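Local atomic coordinates of succinate dehydrogenase subunit A (Mycolicibacterium smegmatis MC2 51, PDB entry 6LUM), a protein that probably oxidises succinate to fumarate as the FAD-carrying subunit of succinate dehydrogenase, handing the electrons on to its partner subunits. Residues Ser206-Ser214 / Leu458-Ala467; Thr220-Arg229 / Glu510-Val520. All coordinates share one frame; numbering follows the deposited sequence.

Interaction 1 of 2, residues Ser206-Ser214 / Leu458-Ala467; sequences SGRMYKTTS and LQQSMDNNAA. With FAD (flavin-adenine dinucleotide), chain Y.
The backbone of Y210, in the irregular loop 206-214, lies against helix 458-465 with its CA 4.6 Å from that of Q459, and the next amide, K211 N, reaches the carbonyl of Q459 in a weak hydrogen bond. The tyrosine side chain starts away from the helix, but its ring returns to it at the far end. There Y210 OH donates to A466 O at 2.7 Å, nearly along the C=O axis (169°), and A466 O, from the residue at the centre of an inverse gamma turn, lies at the ring edge, near its plane. M462, bent at chi2 and chi3, brings its CE against both loop side chains, 4.0 Å from Y210 CZ and 3.9 Å from M209 SD. This loop, which follows strand 198-201, brings the FAD-binding region against the C-terminal region of the fumarate reductase flavoprotein family. H240 and F242 pack edge-to-face with Y210. With CG turned anti to N (chi1 -151°), D463 brings OD1 to T212 N, a 3.1 Å hydrogen bond at 155° that enters from above the carboxylate plane. K211 runs alongside Q460 in the same direction at the exposed border, though the modelled separation of NZ and OE1 is too short to be trusted. Further along the loop, S214 OG comes within 3.6 Å of FAD C8M, a methyl group of the flavin.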
loop_
_atom_site.group_PDB
_atom_site.type_symbol
_atom_site.label_atom_id
_atom_site.label_comp_id
_atom_site.label_asym_id
_atom_site.label_seq_id
_atom_site.Cartn_x
_atom_site.Cartn_y
_atom_site.Cartn_z
ATOM N N SER D 206 -14.614 -40.086 14.738
ATOM C CA SER D 206 -15.845 -40.373 15.472
ATOM C C SER D 206 -15.514 -41.393 16.555
ATOM O O SER D 206 -15.570 -42.598 16.317
ATOM C CB SER D 206 -16.910 -40.916 14.542
ATOM O OG SER D 206 -16.679 -42.290 14.301
ATOM N N GLY D 207 -15.219 -40.905 17.747
ATOM C CA GLY D 207 -14.864 -41.805 18.819
ATOM C C GLY D 207 -15.802 -41.673 19.989
ATOM O O GLY D 207 -15.580 -42.269 21.041
ATOM N N ARG D 208 -16.860 -40.890 19.812
ATOM C CA ARG D 208 -17.785 -40.568 20.883
ATOM C C ARG D 208 -18.941 -41.539 20.975
ATOM O O ARG D 208 -19.942 -41.225 21.616
ATOM C CB ARG D 208 -18.315 -39.152 20.711
ATOM C CG ARG D 208 -17.474 -38.126 21.391
ATOM C CD ARG D 208 -17.620 -38.231 22.879
ATOM N NE ARG D 208 -16.474 -37.676 23.577
ATOM C CZ ARG D 208 -16.297 -37.759 24.886
ATOM N NH1 ARG D 208 -15.223 -37.231 25.447
ATOM N NH2 ARG D 208 -17.199 -38.373 25.630
ATOM N N MET D 209 -18.842 -42.696 20.342
ATOM C CA MET D 209 -19.770 -43.779 20.604
ATOM C C MET D 209 -19.228 -44.739 21.638
ATOM O O MET D 209 -19.746 -45.847 21.775
ATOM C CB MET D 209 -20.091 -44.523 19.318
ATOM C CG MET D 209 -18.882 -44.939 18.549
ATOM S SD MET D 209 -19.340 -45.620 16.965
ATOM C CE MET D 209 -17.733 -45.915 16.266
ATOM N N TYR D 210 -18.191 -44.337 22.356
ATOM C CA TYR D 210 -17.588 -45.114 23.419
ATOM C C TYR D 210 -17.611 -44.286 24.687
ATOM O O TYR D 210 -17.332 -43.087 24.654
ATOM C CB TYR D 210 -16.158 -45.490 23.075
ATOM C CG TYR D 210 -16.047 -46.583 22.056
ATOM C CD1 TYR D 210 -16.267 -47.889 22.405
ATOM C CD2 TYR D 210 -15.721 -46.305 20.752
ATOM C CE1 TYR D 210 -16.170 -48.876 21.495
ATOM C CE2 TYR D 210 -15.632 -47.293 19.833
ATOM C CZ TYR D 210 -15.855 -48.577 20.212
ATOM O OH TYR D 210 -15.761 -49.588 19.301
ATOM N N LYS D 211 -17.954 -44.919 25.805
ATOM C CA LYS D 211 -18.016 -44.183 27.059
ATOM C C LYS D 211 -16.658 -43.616 27.416
ATOM O O LYS D 211 -16.513 -42.410 27.640
ATOM C CB LYS D 211 -18.524 -45.083 28.175
ATOM C CG LYS D 211 -18.977 -44.322 29.397
ATOM C CD LYS D 211 -19.505 -45.258 30.451
ATOM C CE LYS D 211 -18.594 -46.453 30.595
ATOM N NZ LYS D 211 -19.191 -47.505 31.452
ATOM N N THR D 212 -15.645 -44.471 27.459
ATOM C CA THR D 212 -14.286 -44.062 27.781
ATOM C C THR D 212 -13.548 -43.810 26.476
ATOM O O THR D 212 -13.161 -44.750 25.782
ATOM C CB THR D 212 -13.595 -45.140 28.604
ATOM O OG1 THR D 212 -14.429 -45.493 29.711
ATOM C CG2 THR D 212 -12.294 -44.618 29.153
ATOM N N THR D 213 -13.367 -42.539 26.140
ATOM C CA THR D 213 -12.732 -42.129 24.902
ATOM C C THR D 213 -11.892 -40.893 25.155
ATOM O O THR D 213 -12.060 -40.201 26.155
ATOM C CB THR D 213 -13.755 -41.832 23.813
ATOM O OG1 THR D 213 -13.076 -41.439 22.622
ATOM C CG2 THR D 213 -14.650 -40.722 24.235
ATOM N N SER D 214 -10.988 -40.614 24.233
ATOM C CA SER D 214 -10.132 -39.450 24.352
ATOM C C SER D 214 -10.533 -38.316 23.427
ATOM O O SER D 214 -9.939 -37.242 23.511
ATOM C CB SER D 214 -8.686 -39.831 24.072
ATOM O OG SER D 214 -8.413 -39.739 22.697
ATOM N N LEU D 458 -26.173 -46.147 24.723
ATOM C CA LEU D 458 -25.363 -46.539 23.574
ATOM C C LEU D 458 -23.896 -46.645 23.948
ATOM O O LEU D 458 -23.239 -47.644 23.644
ATOM C CB LEU D 458 -25.532 -45.540 22.434
ATOM C CG LEU D 458 -24.478 -45.648 21.332
ATOM C CD1 LEU D 458 -24.802 -46.770 20.387
ATOM C CD2 LEU D 458 -24.334 -44.353 20.583
ATOM N N GLN D 459 -23.361 -45.612 24.592
ATOM C CA GLN D 459 -21.934 -45.583 24.882
ATOM C C GLN D 459 -21.547 -46.659 25.881
ATOM O O GLN D 459 -20.504 -47.305 25.735
ATOM C CB GLN D 459 -21.546 -44.202 25.385
ATOM C CG GLN D 459 -21.791 -43.125 24.373
ATOM C CD GLN D 459 -21.356 -41.779 24.850
ATOM O OE1 GLN D 459 -21.101 -40.884 24.061
ATOM N NE2 GLN D 459 -21.273 -41.621 26.155
ATOM N N GLN D 460 -22.377 -46.887 26.894
ATOM C CA GLN D 460 -22.099 -47.963 27.833
ATOM C C GLN D 460 -22.103 -49.314 27.134
ATOM O O GLN D 460 -21.214 -50.142 27.354
ATOM C CB GLN D 460 -23.122 -47.938 28.962
ATOM C CG GLN D 460 -23.010 -49.100 29.906
ATOM C CD GLN D 460 -21.661 -49.164 30.569
ATOM O OE1 GLN D 460 -21.376 -48.409 31.492
ATOM N NE2 GLN D 460 -20.816 -50.065 30.101
ATOM N N SER D 461 -23.096 -49.555 26.278
ATOM C CA SER D 461 -23.185 -50.837 25.591
ATOM C C SER D 461 -21.993 -51.062 24.677
ATOM O O SER D 461 -21.428 -52.161 24.640
ATOM C CB SER D 461 -24.487 -50.902 24.801
ATOM O OG SER D 461 -24.463 -51.946 23.858
ATOM N N MET D 462 -21.595 -50.034 23.932
ATOM C CA MET D 462 -20.453 -50.176 23.039
ATOM C C MET D 462 -19.179 -50.430 23.820
ATOM O O MET D 462 -18.440 -51.363 23.508
ATOM C CB MET D 462 -20.306 -48.938 22.164
ATOM C CG MET D 462 -21.275 -48.887 21.010
ATOM S SD MET D 462 -20.835 -50.000 19.675
ATOM C CE MET D 462 -19.559 -49.056 18.865
ATOM N N ASP D 463 -18.909 -49.636 24.855
ATOM C CA ASP D 463 -17.679 -49.846 25.602
ATOM C C ASP D 463 -17.702 -51.138 26.403
ATOM O O ASP D 463 -16.646 -51.613 26.818
ATOM C CB ASP D 463 -17.420 -48.656 26.515
ATOM C CG ASP D 463 -15.951 -48.437 26.772
ATOM O OD1 ASP D 463 -15.424 -47.388 26.351
ATOM O OD2 ASP D 463 -15.316 -49.303 27.400
ATOM N N ASN D 464 -18.871 -51.725 26.629
ATOM C CA ASN D 464 -18.902 -53.050 27.231
ATOM C C ASN D 464 -18.572 -54.130 26.211
ATOM O O ASN D 464 -17.730 -54.994 26.465
ATOM C CB ASN D 464 -20.273 -53.316 27.850
ATOM C CG ASN D 464 -20.286 -53.118 29.341
ATOM O OD1 ASN D 464 -19.242 -53.113 29.987
ATOM N ND2 ASN D 464 -21.474 -52.962 29.904
ATOM N N ASN D 465 -19.225 -54.092 25.045
ATOM C CA ASN D 465 -19.184 -55.198 24.093
ATOM C C ASN D 465 -18.200 -54.981 22.948
ATOM O O ASN D 465 -17.292 -55.790 22.752
ATOM C CB ASN D 465 -20.587 -55.441 23.543
ATOM C CG ASN D 465 -21.579 -55.730 24.628
ATOM O OD1 ASN D 465 -22.747 -55.376 24.528
ATOM N ND2 ASN D 465 -21.118 -56.375 25.685
ATOM N N ALA D 466 -18.361 -53.910 22.181
ATOM C CA ALA D 466 -17.518 -53.673 21.011
ATOM C C ALA D 466 -16.283 -52.856 21.387
ATOM O O ALA D 466 -16.006 -51.797 20.834
ATOM C CB ALA D 466 -18.320 -52.988 19.915
ATOM N N ALA D 467 -15.512 -53.399 22.322
ATOM C CA ALA D 467 -14.309 -52.744 22.816
ATOM C C ALA D 467 -13.125 -53.676 22.626
ATOM O O ALA D 467 -13.235 -54.661 21.897
ATOM C CB ALA D 467 -14.451 -52.350 24.282
HETATM P PA FAD Y . -10.224 -32.624 13.371
HETATM O O1A FAD Y . -9.031 -31.760 13.699
HETATM O O2A FAD Y . -10.475 -33.891 14.153
HETATM O O5B FAD Y . -11.547 -31.710 13.457
HETATM C C5B FAD Y . -12.548 -31.782 12.444
HETATM C C4B FAD Y . -12.943 -30.375 12.020
HETATM O O4B FAD Y . -14.000 -30.435 11.059
HETATM C C3B FAD Y . -13.435 -29.559 13.206
HETATM O O3B FAD Y . -12.531 -28.474 13.455
HETATM C C2B FAD Y . -14.836 -29.086 12.843
HETATM O O2B FAD Y . -14.958 -27.658 12.835
HETATM C C1B FAD Y . -15.118 -29.632 11.450
HETATM N N9A FAD Y . -16.351 -30.458 11.474
HETATM C C8A FAD Y . -16.464 -31.691 12.006
HETATM N N7A FAD Y . -17.726 -32.171 11.863
HETATM C C5A FAD Y . -18.448 -31.230 11.226
HETATM C C6A FAD Y . -19.848 -31.090 10.762
HETATM N N6A FAD Y . -20.753 -32.080 10.955
HETATM N N1A FAD Y . -20.191 -29.942 10.138
HETATM C C2A FAD Y . -19.302 -28.951 9.940
HETATM N N3A FAD Y . -18.018 -29.009 10.335
HETATM C C4A FAD Y . -17.537 -30.104 10.973
HETATM N N1 FAD Y . -2.195 -37.690 16.014
HETATM C C2 FAD Y . -0.844 -37.650 15.895
HETATM O O2 FAD Y . -0.334 -37.868 14.774
HETATM N N3 FAD Y . -0.030 -37.385 16.933
HETATM C C4 FAD Y . -0.498 -37.140 18.163
HETATM O O4 FAD Y . 0.285 -36.897 19.108
HETATM C C4X FAD Y . -1.964 -37.165 18.379
HETATM N N5 FAD Y . -2.516 -36.929 19.590
HETATM C C5X FAD Y . -3.859 -36.958 19.755
HETATM C C6 FAD Y . -4.404 -36.712 21.010
HETATM C C7 FAD Y . -5.783 -36.740 21.189
HETATM C C7M FAD Y . -6.370 -36.473 22.550
HETATM C C8 FAD Y . -6.678 -37.034 20.039
HETATM C C8M FAD Y . -8.171 -37.063 20.236
HETATM C C9 FAD Y . -6.137 -37.281 18.782
HETATM C C9A FAD Y . -4.759 -37.252 18.603
HETATM N N10 FAD Y . -4.203 -37.501 17.332
HETATM C C10 FAD Y . -2.804 -37.463 17.196
HETATM C "C1'" FAD Y . -5.062 -37.794 16.182
HETATM C "C2'" FAD Y . -4.920 -36.685 15.146
HETATM O "O2'" FAD Y . -4.949 -35.412 15.801
HETATM C "C3'" FAD Y . -6.042 -36.751 14.117
HETATM O "O3'" FAD Y . -5.724 -37.736 13.127
HETATM C "C4'" FAD Y . -6.245 -35.399 13.443
HETATM O "O4'" FAD Y . -6.224 -34.366 14.435
HETATM C "C5'" FAD Y . -7.570 -35.355 12.690
HETATM O "O5'" FAD Y . -7.946 -33.997 12.468
HETATM P P FAD Y . -8.800 -33.585 11.166
HETATM O O1P FAD Y . -8.083 -32.453 10.471
HETATM O O2P FAD Y . -9.137 -34.844 10.405
HETATM O O3P FAD Y . -10.157 -33.004 11.807
#

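Interaction 2 of 2, residues Thr220-Arg229 / Glu510-Val520. With FAD (flavin-adenine dinucleotide), chain Y.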
loop_
_atom_site.group_PDB
_atom_site.type_symbol
_atom_site.label_atom_id
_atom_site.label_comp_id
_atom_site.label_asym_id
_atom_site.label_seq_id
_atom_site.Cartn_x
_atom_site.Cartn_y
_atom_site.Cartn_z
ATOM N N THR D 220 -18.481 -36.529 16.882
ATOM C CA THR D 220 -19.516 -37.544 16.774
ATOM C C THR D 220 -19.422 -38.332 15.479
ATOM O O THR D 220 -19.825 -39.495 15.438
ATOM C CB THR D 220 -20.890 -36.893 16.879
ATOM O OG1 THR D 220 -21.091 -36.034 15.756
ATOM C CG2 THR D 220 -20.980 -36.077 18.142
ATOM N N GLY D 221 -18.904 -37.720 14.423
ATOM C CA GLY D 221 -18.718 -38.381 13.152
ATOM C C GLY D 221 -19.845 -38.012 12.228
ATOM O O GLY D 221 -20.907 -38.633 12.260
ATOM N N ASP D 222 -19.622 -37.022 11.379
ATOM C CA ASP D 222 -20.733 -36.441 10.651
ATOM C C ASP D 222 -20.460 -36.443 9.163
ATOM O O ASP D 222 -21.385 -36.595 8.369
ATOM C CB ASP D 222 -20.998 -35.027 11.131
ATOM C CG ASP D 222 -21.387 -34.976 12.584
ATOM O OD1 ASP D 222 -21.880 -35.994 13.105
ATOM O OD2 ASP D 222 -21.188 -33.918 13.214
ATOM N N GLY D 223 -19.208 -36.259 8.763
ATOM C CA GLY D 223 -18.864 -36.534 7.383
ATOM C C GLY D 223 -19.109 -37.985 7.040
ATOM O O GLY D 223 -19.670 -38.303 5.990
ATOM N N LEU D 224 -18.724 -38.883 7.941
ATOM C CA LEU D 224 -18.978 -40.299 7.735
ATOM C C LEU D 224 -20.470 -40.584 7.694
ATOM O O LEU D 224 -20.939 -41.323 6.830
ATOM C CB LEU D 224 -18.306 -41.116 8.834
ATOM C CG LEU D 224 -16.787 -41.235 8.891
ATOM C CD1 LEU D 224 -16.166 -40.010 9.481
ATOM C CD2 LEU D 224 -16.439 -42.418 9.722
ATOM N N GLY D 225 -21.236 -39.994 8.609
ATOM C CA GLY D 225 -22.669 -40.229 8.616
ATOM C C GLY D 225 -23.363 -39.683 7.385
ATOM O O GLY D 225 -24.258 -40.322 6.834
ATOM N N ILE D 226 -22.957 -38.500 6.929
ATOM C CA ILE D 226 -23.528 -37.916 5.719
ATOM C C ILE D 226 -23.241 -38.805 4.518
ATOM O O ILE D 226 -24.152 -39.224 3.794
ATOM C CB ILE D 226 -22.973 -36.503 5.498
ATOM C CG1 ILE D 226 -23.585 -35.521 6.483
ATOM C CG2 ILE D 226 -23.238 -36.055 4.102
ATOM C CD1 ILE D 226 -22.825 -34.241 6.565
ATOM N N VAL D 227 -21.962 -39.099 4.287
ATOM C CA VAL D 227 -21.580 -39.921 3.148
ATOM C C VAL D 227 -22.211 -41.301 3.232
ATOM O O VAL D 227 -22.503 -41.918 2.206
ATOM C CB VAL D 227 -20.046 -39.979 3.071
ATOM C CG1 VAL D 227 -19.581 -41.134 2.232
ATOM C CG2 VAL D 227 -19.517 -38.677 2.522
ATOM N N PHE D 228 -22.472 -41.795 4.433
ATOM C CA PHE D 228 -23.075 -43.110 4.567
ATOM C C PHE D 228 -24.573 -43.076 4.328
ATOM O O PHE D 228 -25.138 -44.058 3.843
ATOM C CB PHE D 228 -22.774 -43.661 5.952
ATOM C CG PHE D 228 -23.168 -45.076 6.137
ATOM C CD1 PHE D 228 -22.551 -46.074 5.428
ATOM C CD2 PHE D 228 -24.145 -45.413 7.040
ATOM C CE1 PHE D 228 -22.911 -47.374 5.610
ATOM C CE2 PHE D 228 -24.511 -46.711 7.215
ATOM C CZ PHE D 228 -23.895 -47.692 6.503
ATOM N N ARG D 229 -25.231 -41.971 4.660
ATOM C CA ARG D 229 -26.659 -41.857 4.412
ATOM C C ARG D 229 -26.963 -41.595 2.949
ATOM O O ARG D 229 -28.011 -42.020 2.458
ATOM C CB ARG D 229 -27.252 -40.744 5.267
ATOM C CG ARG D 229 -27.509 -41.158 6.686
ATOM C CD ARG D 229 -27.848 -39.979 7.561
ATOM N NE ARG D 229 -28.597 -40.393 8.742
ATOM C CZ ARG D 229 -28.887 -39.595 9.761
ATOM N NH1 ARG D 229 -28.491 -38.337 9.749
ATOM N NH2 ARG D 229 -29.577 -40.056 10.791
ATOM N N GLU D 510 -26.924 -35.169 16.275
ATOM C CA GLU D 510 -25.652 -35.889 16.331
ATOM C C GLU D 510 -25.810 -37.287 16.909
ATOM O O GLU D 510 -25.062 -38.197 16.540
ATOM C CB GLU D 510 -24.626 -35.117 17.150
ATOM C CG GLU D 510 -24.468 -33.657 16.790
ATOM C CD GLU D 510 -23.688 -33.424 15.522
ATOM O OE1 GLU D 510 -24.255 -32.863 14.563
ATOM O OE2 GLU D 510 -22.495 -33.781 15.490
ATOM N N LEU D 511 -26.747 -37.477 17.833
ATOM C CA LEU D 511 -27.018 -38.827 18.305
ATOM C C LEU D 511 -27.470 -39.730 17.166
ATOM O O LEU D 511 -27.174 -40.931 17.163
ATOM C CB LEU D 511 -28.062 -38.791 19.412
ATOM C CG LEU D 511 -28.546 -40.131 19.932
ATOM C CD1 LEU D 511 -27.383 -40.926 20.440
ATOM C CD2 LEU D 511 -29.560 -39.921 21.011
ATOM N N GLY D 512 -28.186 -39.175 16.191
ATOM C CA GLY D 512 -28.533 -39.974 15.018
ATOM C C GLY D 512 -27.315 -40.554 14.316
ATOM O O GLY D 512 -27.247 -41.761 14.033
ATOM N N PHE D 513 -26.335 -39.698 14.023
ATOM C CA PHE D 513 -25.088 -40.146 13.411
ATOM C C PHE D 513 -24.377 -41.172 14.277
ATOM O O PHE D 513 -23.823 -42.152 13.764
ATOM C CB PHE D 513 -24.167 -38.958 13.173
ATOM C CG PHE D 513 -24.691 -37.972 12.188
ATOM C CD1 PHE D 513 -25.090 -38.371 10.936
ATOM C CD2 PHE D 513 -24.770 -36.636 12.508
ATOM C CE1 PHE D 513 -25.562 -37.458 10.029
ATOM C CE2 PHE D 513 -25.243 -35.725 11.602
ATOM C CZ PHE D 513 -25.640 -36.137 10.363
ATOM N N LEU D 514 -24.340 -40.942 15.589
ATOM C CA LEU D 514 -23.686 -41.898 16.475
ATOM C C LEU D 514 -24.311 -43.275 16.351
ATOM O O LEU D 514 -23.601 -44.284 16.328
ATOM C CB LEU D 514 -23.753 -41.422 17.921
ATOM C CG LEU D 514 -22.832 -40.282 18.329
ATOM C CD1 LEU D 514 -22.841 -40.117 19.820
ATOM C CD2 LEU D 514 -21.452 -40.568 17.839
ATOM N N LEU D 515 -25.638 -43.343 16.258
ATOM C CA LEU D 515 -26.288 -44.648 16.158
ATOM C C LEU D 515 -25.962 -45.338 14.839
ATOM O O LEU D 515 -25.672 -46.546 14.815
ATOM C CB LEU D 515 -27.794 -44.500 16.323
ATOM C CG LEU D 515 -28.303 -44.221 17.730
ATOM C CD1 LEU D 515 -29.692 -43.689 17.639
ATOM C CD2 LEU D 515 -28.277 -45.469 18.561
ATOM N N GLU D 516 -25.990 -44.588 13.732
ATOM C CA GLU D 516 -25.631 -45.191 12.446
ATOM C C GLU D 516 -24.219 -45.758 12.464
ATOM O O GLU D 516 -23.993 -46.916 12.083
ATOM C CB GLU D 516 -25.752 -44.181 11.316
ATOM C CG GLU D 516 -27.148 -43.849 10.930
ATOM C CD GLU D 516 -27.181 -42.971 9.714
ATOM O OE1 GLU D 516 -26.092 -42.561 9.262
ATOM O OE2 GLU D 516 -28.287 -42.692 9.211
ATOM N N LEU D 517 -23.252 -44.945 12.884
ATOM C CA LEU D 517 -21.866 -45.392 12.879
ATOM C C LEU D 517 -21.644 -46.545 13.839
ATOM O O LEU D 517 -20.824 -47.428 13.567
ATOM C CB LEU D 517 -20.944 -44.233 13.220
ATOM C CG LEU D 517 -21.075 -43.062 12.262
ATOM C CD1 LEU D 517 -20.108 -41.975 12.630
ATOM C CD2 LEU D 517 -20.837 -43.533 10.856
ATOM N N ALA D 518 -22.363 -46.572 14.956
ATOM C CA ALA D 518 -22.231 -47.696 15.865
ATOM C C ALA D 518 -22.663 -48.989 15.200
ATOM O O ALA D 518 -21.989 -50.019 15.330
ATOM C CB ALA D 518 -23.044 -47.439 17.123
ATOM N N GLU D 519 -23.780 -48.966 14.475
ATOM C CA GLU D 519 -24.201 -50.206 13.829
ATOM C C GLU D 519 -23.237 -50.616 12.728
ATOM O O GLU D 519 -22.983 -51.810 12.544
ATOM C CB GLU D 519 -25.609 -50.089 13.269
ATOM C CG GLU D 519 -26.293 -51.436 13.187
ATOM C CD GLU D 519 -27.571 -51.406 12.376
ATOM O OE1 GLU D 519 -27.820 -52.370 11.621
ATOM O OE2 GLU D 519 -28.330 -50.424 12.491
ATOM N N VAL D 520 -22.693 -49.650 11.983
ATOM C CA VAL D 520 -21.695 -49.982 10.963
ATOM C C VAL D 520 -20.505 -50.688 11.591
ATOM O O VAL D 520 -20.044 -51.728 11.103
ATOM C CB VAL D 520 -21.240 -48.723 10.214
ATOM C CG1 VAL D 520 -20.222 -49.086 9.187
ATOM C CG2 VAL D 520 -22.399 -48.069 9.577
HETATM P PA FAD Y . -10.224 -32.624 13.371
HETATM O O1A FAD Y . -9.031 -31.760 13.699
HETATM O O2A FAD Y . -10.475 -33.891 14.153
HETATM O O5B FAD Y . -11.547 -31.710 13.457
HETATM C C5B FAD Y . -12.548 -31.782 12.444
HETATM C C4B FAD Y . -12.943 -30.375 12.020
HETATM O O4B FAD Y . -14.000 -30.435 11.059
HETATM C C3B FAD Y . -13.435 -29.559 13.206
HETATM O O3B FAD Y . -12.531 -28.474 13.455
HETATM C C2B FAD Y . -14.836 -29.086 12.843
HETATM O O2B FAD Y . -14.958 -27.658 12.835
HETATM C C1B FAD Y . -15.118 -29.632 11.450
HETATM N N9A FAD Y . -16.351 -30.458 11.474
HETATM C C8A FAD Y . -16.464 -31.691 12.006
HETATM N N7A FAD Y . -17.726 -32.171 11.863
HETATM C C5A FAD Y . -18.448 -31.230 11.226
HETATM C C6A FAD Y . -19.848 -31.090 10.762
HETATM N N6A FAD Y . -20.753 -32.080 10.955
HETATM N N1A FAD Y . -20.191 -29.942 10.138
HETATM C C2A FAD Y . -19.302 -28.951 9.940
HETATM N N3A FAD Y . -18.018 -29.009 10.335
HETATM C C4A FAD Y . -17.537 -30.104 10.973
HETATM N N1 FAD Y . -2.195 -37.690 16.014
HETATM C C2 FAD Y . -0.844 -37.650 15.895
HETATM O O2 FAD Y . -0.334 -37.868 14.774
HETATM N N3 FAD Y . -0.030 -37.385 16.933
HETATM C C4 FAD Y . -0.498 -37.140 18.163
HETATM O O4 FAD Y . 0.285 -36.897 19.108
HETATM C C4X FAD Y . -1.964 -37.165 18.379
HETATM N N5 FAD Y . -2.516 -36.929 19.590
HETATM C C5X FAD Y . -3.859 -36.958 19.755
HETATM C C6 FAD Y . -4.404 -36.712 21.010
HETATM C C7 FAD Y . -5.783 -36.740 21.189
HETATM C C7M FAD Y . -6.370 -36.473 22.550
HETATM C C8 FAD Y . -6.678 -37.034 20.039
HETATM C C8M FAD Y . -8.171 -37.063 20.236
HETATM C C9 FAD Y . -6.137 -37.281 18.782
HETATM C C9A FAD Y . -4.759 -37.252 18.603
HETATM N N10 FAD Y . -4.203 -37.501 17.332
HETATM C C10 FAD Y . -2.804 -37.463 17.196
HETATM C "C1'" FAD Y . -5.062 -37.794 16.182
HETATM C "C2'" FAD Y . -4.920 -36.685 15.146
HETATM O "O2'" FAD Y . -4.949 -35.412 15.801
HETATM C "C3'" FAD Y . -6.042 -36.751 14.117
HETATM O "O3'" FAD Y . -5.724 -37.736 13.127
HETATM C "C4'" FAD Y . -6.245 -35.399 13.443
HETATM O "O4'" FAD Y . -6.224 -34.366 14.435
HETATM C "C5'" FAD Y . -7.570 -35.355 12.690
HETATM O "O5'" FAD Y . -7.946 -33.997 12.468
HETATM P P FAD Y . -8.800 -33.585 11.166
HETATM O O1P FAD Y . -8.083 -32.453 10.471
HETATM O O2P FAD Y . -9.137 -34.844 10.405
HETATM O O3P FAD Y . -10.157 -33.004 11.807
#
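The adenine end of the FAD pocket rests on this contact, where the N-terminal approach to helix 223-229 meets helix 510-520. D222 OD2 accepts a hydrogen bond from FAD N6A at 2.9 Å, and on the protein side it faces E510 OE2 at 2.6 Å, a spacing that suggests a proton held by one of the acids. The two carboxylate planes stand almost perpendicular (86°). T220 OG1 lies 2.7 Å from E510 OE2 and 2.8 Å from D222 OD1; its single proton can serve either. K36, in a salt bridge with E510 OE2, would probably offset part of the negative charge gathered here. Bent at chi2, the E510 chain folds its carboxylate back to this group. Next to it F513 lays one ring face on D222 CA, while CD1 approaches G225 CA at 3.8 Å, the helix axes passing 9.4 Å apart at 71°. G225 has no side chain where F513 CD1 packs, and a CB there would clash with it. Farther along, R229 NE forms a salt bridge with E516 OE2, which sits at the guanidinium edge with the two planes at right angles; its modelled length is doubtful. L517 CD2 packs on L224 CB at 4.0 Å, and V520 CG2 lies over one face of the F228 ring. The helix pair thus adjoins a nucleotide site in which an acidic side chain accepts from the adenine amino group of FAD.

In the fold
Along the chain the segments alternate: 206-214 and 220-229 come from the FAD-binding region, five residues apart, and their partners 458-467 and 510-520 follow in the same order from the C-terminal region. The centres of interactions 1 and 2 are 14 Å apart, and the two touch directly, M209 SD packing on A518 CA at 3.7 Å and S206 on the start of 220-229. Helix 503-527 also packs on helix 451-465, A518 meeting L458, so one helical layer backs both contacts. The chain from 206 to 229 thus meets the C-terminal helices while two of its residues, S214 and D222, lie at the flavin and adenine ends of FAD.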